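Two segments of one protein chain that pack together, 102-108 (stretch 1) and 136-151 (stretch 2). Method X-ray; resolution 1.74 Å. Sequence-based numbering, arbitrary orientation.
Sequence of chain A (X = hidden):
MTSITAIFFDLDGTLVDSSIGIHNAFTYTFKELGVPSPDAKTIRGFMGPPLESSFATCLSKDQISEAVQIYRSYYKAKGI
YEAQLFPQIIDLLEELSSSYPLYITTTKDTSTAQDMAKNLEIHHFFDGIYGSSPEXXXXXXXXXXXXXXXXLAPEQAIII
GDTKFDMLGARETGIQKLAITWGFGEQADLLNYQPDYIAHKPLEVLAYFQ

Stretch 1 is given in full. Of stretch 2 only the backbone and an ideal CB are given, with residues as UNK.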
# COMPACT_ATOMS: atom_id res chain seq x y z
N LEU A 102 -7.73 7.91 -11.47
CA LEU A 102 -7.14 7.04 -10.46
C LEU A 102 -5.95 7.70 -9.78
O LEU A 102 -5.17 8.43 -10.45
CB LEU A 102 -6.62 5.77 -11.12
CG LEU A 102 -7.53 5.03 -12.09
CD1 LEU A 102 -6.84 3.79 -12.61
CD2 LEU A 102 -8.89 4.71 -11.44
N TYR A 103 -5.79 7.41 -8.49
CA TYR A 103 -4.69 7.98 -7.69
C TYR A 103 -4.06 6.88 -6.85
O TYR A 103 -4.76 5.96 -6.37
CB TYR A 103 -5.21 9.08 -6.75
CG TYR A 103 -5.90 10.16 -7.53
CD1 TYR A 103 -5.15 11.18 -8.13
CD2 TYR A 103 -7.28 10.11 -7.76
CE1 TYR A 103 -5.76 12.16 -8.89
CE2 TYR A 103 -7.92 11.12 -8.51
CZ TYR A 103 -7.14 12.12 -9.08
OH TYR A 103 -7.73 13.11 -9.82
N ILE A 104 -2.75 6.96 -6.68
CA ILE A 104 -2.15 6.16 -5.63
C ILE A 104 -2.07 6.97 -4.32
O ILE A 104 -1.65 8.15 -4.32
CB ILE A 104 -0.76 5.64 -6.05
CG1 ILE A 104 -0.94 4.56 -7.11
CG2 ILE A 104 -0.00 5.09 -4.86
CD1 ILE A 104 0.30 4.32 -7.95
N THR A 105 -2.45 6.30 -3.23
CA THR A 105 -2.34 6.83 -1.84
C THR A 105 -1.63 5.79 -0.95
O THR A 105 -2.23 4.79 -0.56
CB THR A 105 -3.72 7.16 -1.24
OG1 THR A 105 -4.59 6.02 -1.35
CG2 THR A 105 -4.32 8.32 -1.92
N THR A 106 -0.34 6.01 -0.71
CA THR A 106 0.48 5.01 -0.04
C THR A 106 1.26 5.66 1.11
O THR A 106 1.44 6.88 1.13
CB THR A 106 1.49 4.36 -1.03
OG1 THR A 106 2.26 3.34 -0.35
CG2 THR A 106 2.44 5.43 -1.66
N THR A 107 1.74 4.86 2.06
CA THR A 107 2.63 5.41 3.08
C THR A 107 4.09 5.09 2.74
O THR A 107 4.97 5.44 3.51
CB THR A 107 2.30 4.96 4.50
OG1 THR A 107 2.20 3.53 4.53
CG2 THR A 107 0.98 5.58 4.97
N LYS A 108 4.35 4.45 1.60
CA LYS A 108 5.68 4.51 0.97
C LYS A 108 6.00 5.99 0.68
O LYS A 108 5.07 6.77 0.41
CB LYS A 108 5.71 3.73 -0.35
CG LYS A 108 7.07 3.20 -0.78
CD LYS A 108 6.90 1.91 -1.58
CE LYS A 108 7.97 0.89 -1.16
NZ LYS A 108 7.51 -0.52 -1.26
N UNK A 136 2.21 14.63 5.18
CA UNK A 136 1.38 13.43 5.30
C UNK A 136 2.13 12.19 5.84
O UNK A 136 2.57 11.32 5.08
CB UNK A 136 0.78 13.10 3.93
N UNK A 137 2.26 12.09 7.17
CA UNK A 137 2.99 10.93 7.73
C UNK A 137 2.24 9.57 7.71
O UNK A 137 2.88 8.50 7.58
CB UNK A 137 3.36 11.25 9.18
N UNK A 138 0.92 9.60 7.83
CA UNK A 138 0.16 8.34 7.89
C UNK A 138 -0.90 8.28 6.81
O UNK A 138 -1.12 9.25 6.11
CB UNK A 138 -0.49 8.17 9.26
N UNK A 139 -1.56 7.13 6.72
CA UNK A 139 -2.54 6.89 5.64
C UNK A 139 -3.62 7.97 5.55
O UNK A 139 -3.91 8.48 4.45
CB UNK A 139 -3.21 5.53 5.84
N UNK A 140 -4.21 8.36 6.69
CA UNK A 140 -5.25 9.41 6.66
C UNK A 140 -4.75 10.73 6.06
O UNK A 140 -5.46 11.38 5.28
CB UNK A 140 -5.77 9.67 8.08
N UNK A 141 -3.54 11.15 6.43
CA UNK A 141 -2.94 12.40 5.92
C UNK A 141 -2.73 12.36 4.40
O UNK A 141 -3.02 13.34 3.68
CB UNK A 141 -1.60 12.66 6.61
N UNK A 142 -2.29 11.21 3.91
CA UNK A 142 -2.08 11.01 2.48
C UNK A 142 -3.43 11.12 1.73
O UNK A 142 -3.54 11.82 0.71
CB UNK A 142 -1.42 9.65 2.22
N UNK A 143 -4.45 10.47 2.28
CA UNK A 143 -5.80 10.51 1.71
C UNK A 143 -6.32 11.97 1.71
O UNK A 143 -6.83 12.46 0.68
CB UNK A 143 -6.74 9.60 2.50
N UNK A 144 -6.18 12.65 2.86
CA UNK A 144 -6.52 14.08 2.92
C UNK A 144 -5.84 14.89 1.82
O UNK A 144 -6.47 15.72 1.16
CB UNK A 144 -6.13 14.65 4.29
N UNK A 145 -4.54 14.67 1.64
CA UNK A 145 -3.80 15.39 0.62
C UNK A 145 -4.37 15.12 -0.80
O UNK A 145 -4.58 16.07 -1.58
CB UNK A 145 -2.32 15.00 0.69
N UNK A 146 -4.59 13.85 -1.12
CA UNK A 146 -5.19 13.46 -2.40
C UNK A 146 -6.55 14.15 -2.62
O UNK A 146 -6.79 14.74 -3.68
CB UNK A 146 -5.36 11.94 -2.46
N UNK A 147 -7.42 14.10 -1.62
CA UNK A 147 -8.76 14.68 -1.73
C UNK A 147 -8.71 16.20 -1.94
O UNK A 147 -9.30 16.73 -2.90
CB UNK A 147 -9.57 14.36 -0.48
N UNK A 148 -7.99 16.88 -1.05
CA UNK A 148 -7.86 18.34 -1.13
C UNK A 148 -7.20 18.84 -2.42
O UNK A 148 -7.72 19.74 -3.07
CB UNK A 148 -7.05 18.84 0.07
N UNK A 149 -6.10 18.20 -2.82
CA UNK A 149 -5.40 18.63 -4.03
C UNK A 149 -6.29 18.52 -5.27
O UNK A 149 -6.18 19.34 -6.18
CB UNK A 149 -4.13 17.80 -4.23
N UNK A 150 -7.20 17.54 -5.26
CA UNK A 150 -8.08 17.29 -6.41
C UNK A 150 -9.50 17.78 -6.21
O UNK A 150 -10.40 17.46 -7.01
CB UNK A 150 -8.11 15.79 -6.72
N UNK A 151 -9.68 18.56 -5.15
CA UNK A 151 -10.93 19.27 -4.89
C UNK A 151 -12.09 18.28 -4.80
O UNK A 151 -13.12 18.48 -5.41
CB UNK A 151 -11.20 20.31 -5.98

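Stretch 2 is a helix from 139 to 149 with short flanks. It runs nearly antiparallel to strand 102-106, at 155°, with axes 7.7 Å apart.

Position 136 has nothing of stretch 1 within 5.5 Å of its ideal CB, so many residues fit; it is Ala136. At 137, CB points away and phi is -74°, which suits proline among others. It is Pro137.

Position 138 precedes the helix, with CB pointing away. Ser, Thr, Asp or Asn would be usual at such an N-cap. It is His138. Its backbone N is hydrogen-bonded to the side chain at 141.

At 139, CB points sideways and lies 4.3 Å from Thr107 CG2. The carbonyl of Thr105 is nearby, so a long, flexible chain could reach past Thr105 O. Lys139 does: its CE lies 3.4 Å from Thr105 O, while NZ goes to water 1, donating at 2.9 Å. Thr107 N donates to the same water at 2.9 Å, so the water bridges the stretches.

Positions 140 and 141 have CB out of reach of stretch 1, which sets no preference. They are Ala140 and Asp141. Asp141 OD2 accepts from His138 N at 3.1 Å.

At 142, CB points toward the strand, 4.8 Å from Thr105 CB and 4.1 Å from Thr106 O. A medium aliphatic such as Val, Ile or perhaps Leu suits the space. Val142, chi1 t, places CG1 3.8 Å from Thr105 CA and CG2 3.6 Å from Thr106 O.

At 143, CB points sideways, 5.2 Å from Thr105 CG2. Several aliphatics could flank the methyl. Ile143 brings CG1 to 4.5 Å from Thr105 CB.

Positions 144 and 145 are out of reach: His144 and Gln145.

At 146, CB points toward stretch 1 and is already 3.8 Å from Thr105 CG2 and 5.2 Å from Tyr103 CB. A small residue, Gly, Ala or Ser, is favoured. Ala146 fits.

Positions 147, 148 and 149 are out of reach and leave the choice open. They are Leu147, Gln148 and Thr149; Thr149 OG1 donates to Gln145 O at 2.8 Å.

At 150, just past the helix, CB points toward stretch 1, 4.1 Å from Tyr103 OH. An aromatic or a flat polar side chain could approach the ring. His150 does so obliquely, with NE2 3.3 Å from Tyr103 CE1, which sits over one face of the imidazole. The ring planes meet at 40°.

Position 151 has positive phi, 58°, which favours Gly or Asn. It is Gln151, out of reach.

Stretch 2 (136-151) APHKADVIHQALQTHQ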
# COMPACT_ATOMS: atom_id res chain seq x y z
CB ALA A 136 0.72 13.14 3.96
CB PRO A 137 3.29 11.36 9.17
CG PRO A 137 2.66 12.67 9.37
CD PRO A 137 1.82 13.03 8.21
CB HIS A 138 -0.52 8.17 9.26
CG HIS A 138 0.44 8.22 10.40
ND1 HIS A 138 0.40 9.21 11.36
CD2 HIS A 138 1.47 7.41 10.73
CE1 HIS A 138 1.36 9.00 12.24
NE2 HIS A 138 2.02 7.91 11.88
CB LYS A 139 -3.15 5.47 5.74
CG LYS A 139 -3.99 5.00 4.54
CD LYS A 139 -3.28 5.14 3.19
CE LYS A 139 -2.45 3.92 2.73
NZ LYS A 139 -1.70 3.21 3.75
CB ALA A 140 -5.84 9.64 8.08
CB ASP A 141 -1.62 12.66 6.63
CG ASP A 141 -1.76 12.61 8.15
OD1 ASP A 141 -2.55 13.40 8.69
OD2 ASP A 141 -1.11 11.75 8.78
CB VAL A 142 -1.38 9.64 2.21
CG1 VAL A 142 -1.21 9.40 0.72
CG2 VAL A 142 -0.01 9.60 2.91
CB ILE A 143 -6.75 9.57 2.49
CG1 ILE A 143 -6.37 8.10 2.28
CG2 ILE A 143 -8.21 9.82 2.14
CD1 ILE A 143 -7.15 7.06 3.07
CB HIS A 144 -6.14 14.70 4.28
CG HIS A 144 -7.14 14.45 5.37
ND1 HIS A 144 -8.49 14.69 5.23
CD2 HIS A 144 -6.97 13.99 6.63
CE1 HIS A 144 -9.11 14.38 6.35
NE2 HIS A 144 -8.21 13.96 7.22
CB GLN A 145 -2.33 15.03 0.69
CG GLN A 145 -1.52 15.80 -0.34
CD GLN A 145 -0.04 15.55 -0.27
OE1 GLN A 145 0.44 14.75 0.55
NE2 GLN A 145 0.71 16.27 -1.12
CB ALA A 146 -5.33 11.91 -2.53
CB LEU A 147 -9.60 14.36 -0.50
CG LEU A 147 -10.12 12.95 -0.23
CD1 LEU A 147 -10.64 12.93 1.18
CD2 LEU A 147 -11.23 12.59 -1.22
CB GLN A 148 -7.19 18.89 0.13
CG GLN A 148 -8.03 18.57 1.36
CD GLN A 148 -7.39 19.01 2.66
OE1 GLN A 148 -6.47 19.83 2.68
NE2 GLN A 148 -7.89 18.45 3.76
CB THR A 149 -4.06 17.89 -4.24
OG1 THR A 149 -3.27 18.08 -3.06
CG2 THR A 149 -3.30 18.50 -5.39
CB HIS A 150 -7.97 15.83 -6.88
CG HIS A 150 -6.62 15.53 -7.43
ND1 HIS A 150 -6.21 15.97 -8.67
CD2 HIS A 150 -5.53 14.97 -6.85
CE1 HIS A 150 -4.95 15.62 -8.86
NE2 HIS A 150 -4.51 15.02 -7.76
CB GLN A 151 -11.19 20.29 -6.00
CG GLN A 151 -10.24 21.47 -5.97
CD GLN A 151 -10.54 22.48 -7.08
OE1 GLN A 151 -11.68 22.91 -7.27
NE2 GLN A 151 -9.50 22.89 -7.78
O HOH W 1 0.45 2.24 2.13
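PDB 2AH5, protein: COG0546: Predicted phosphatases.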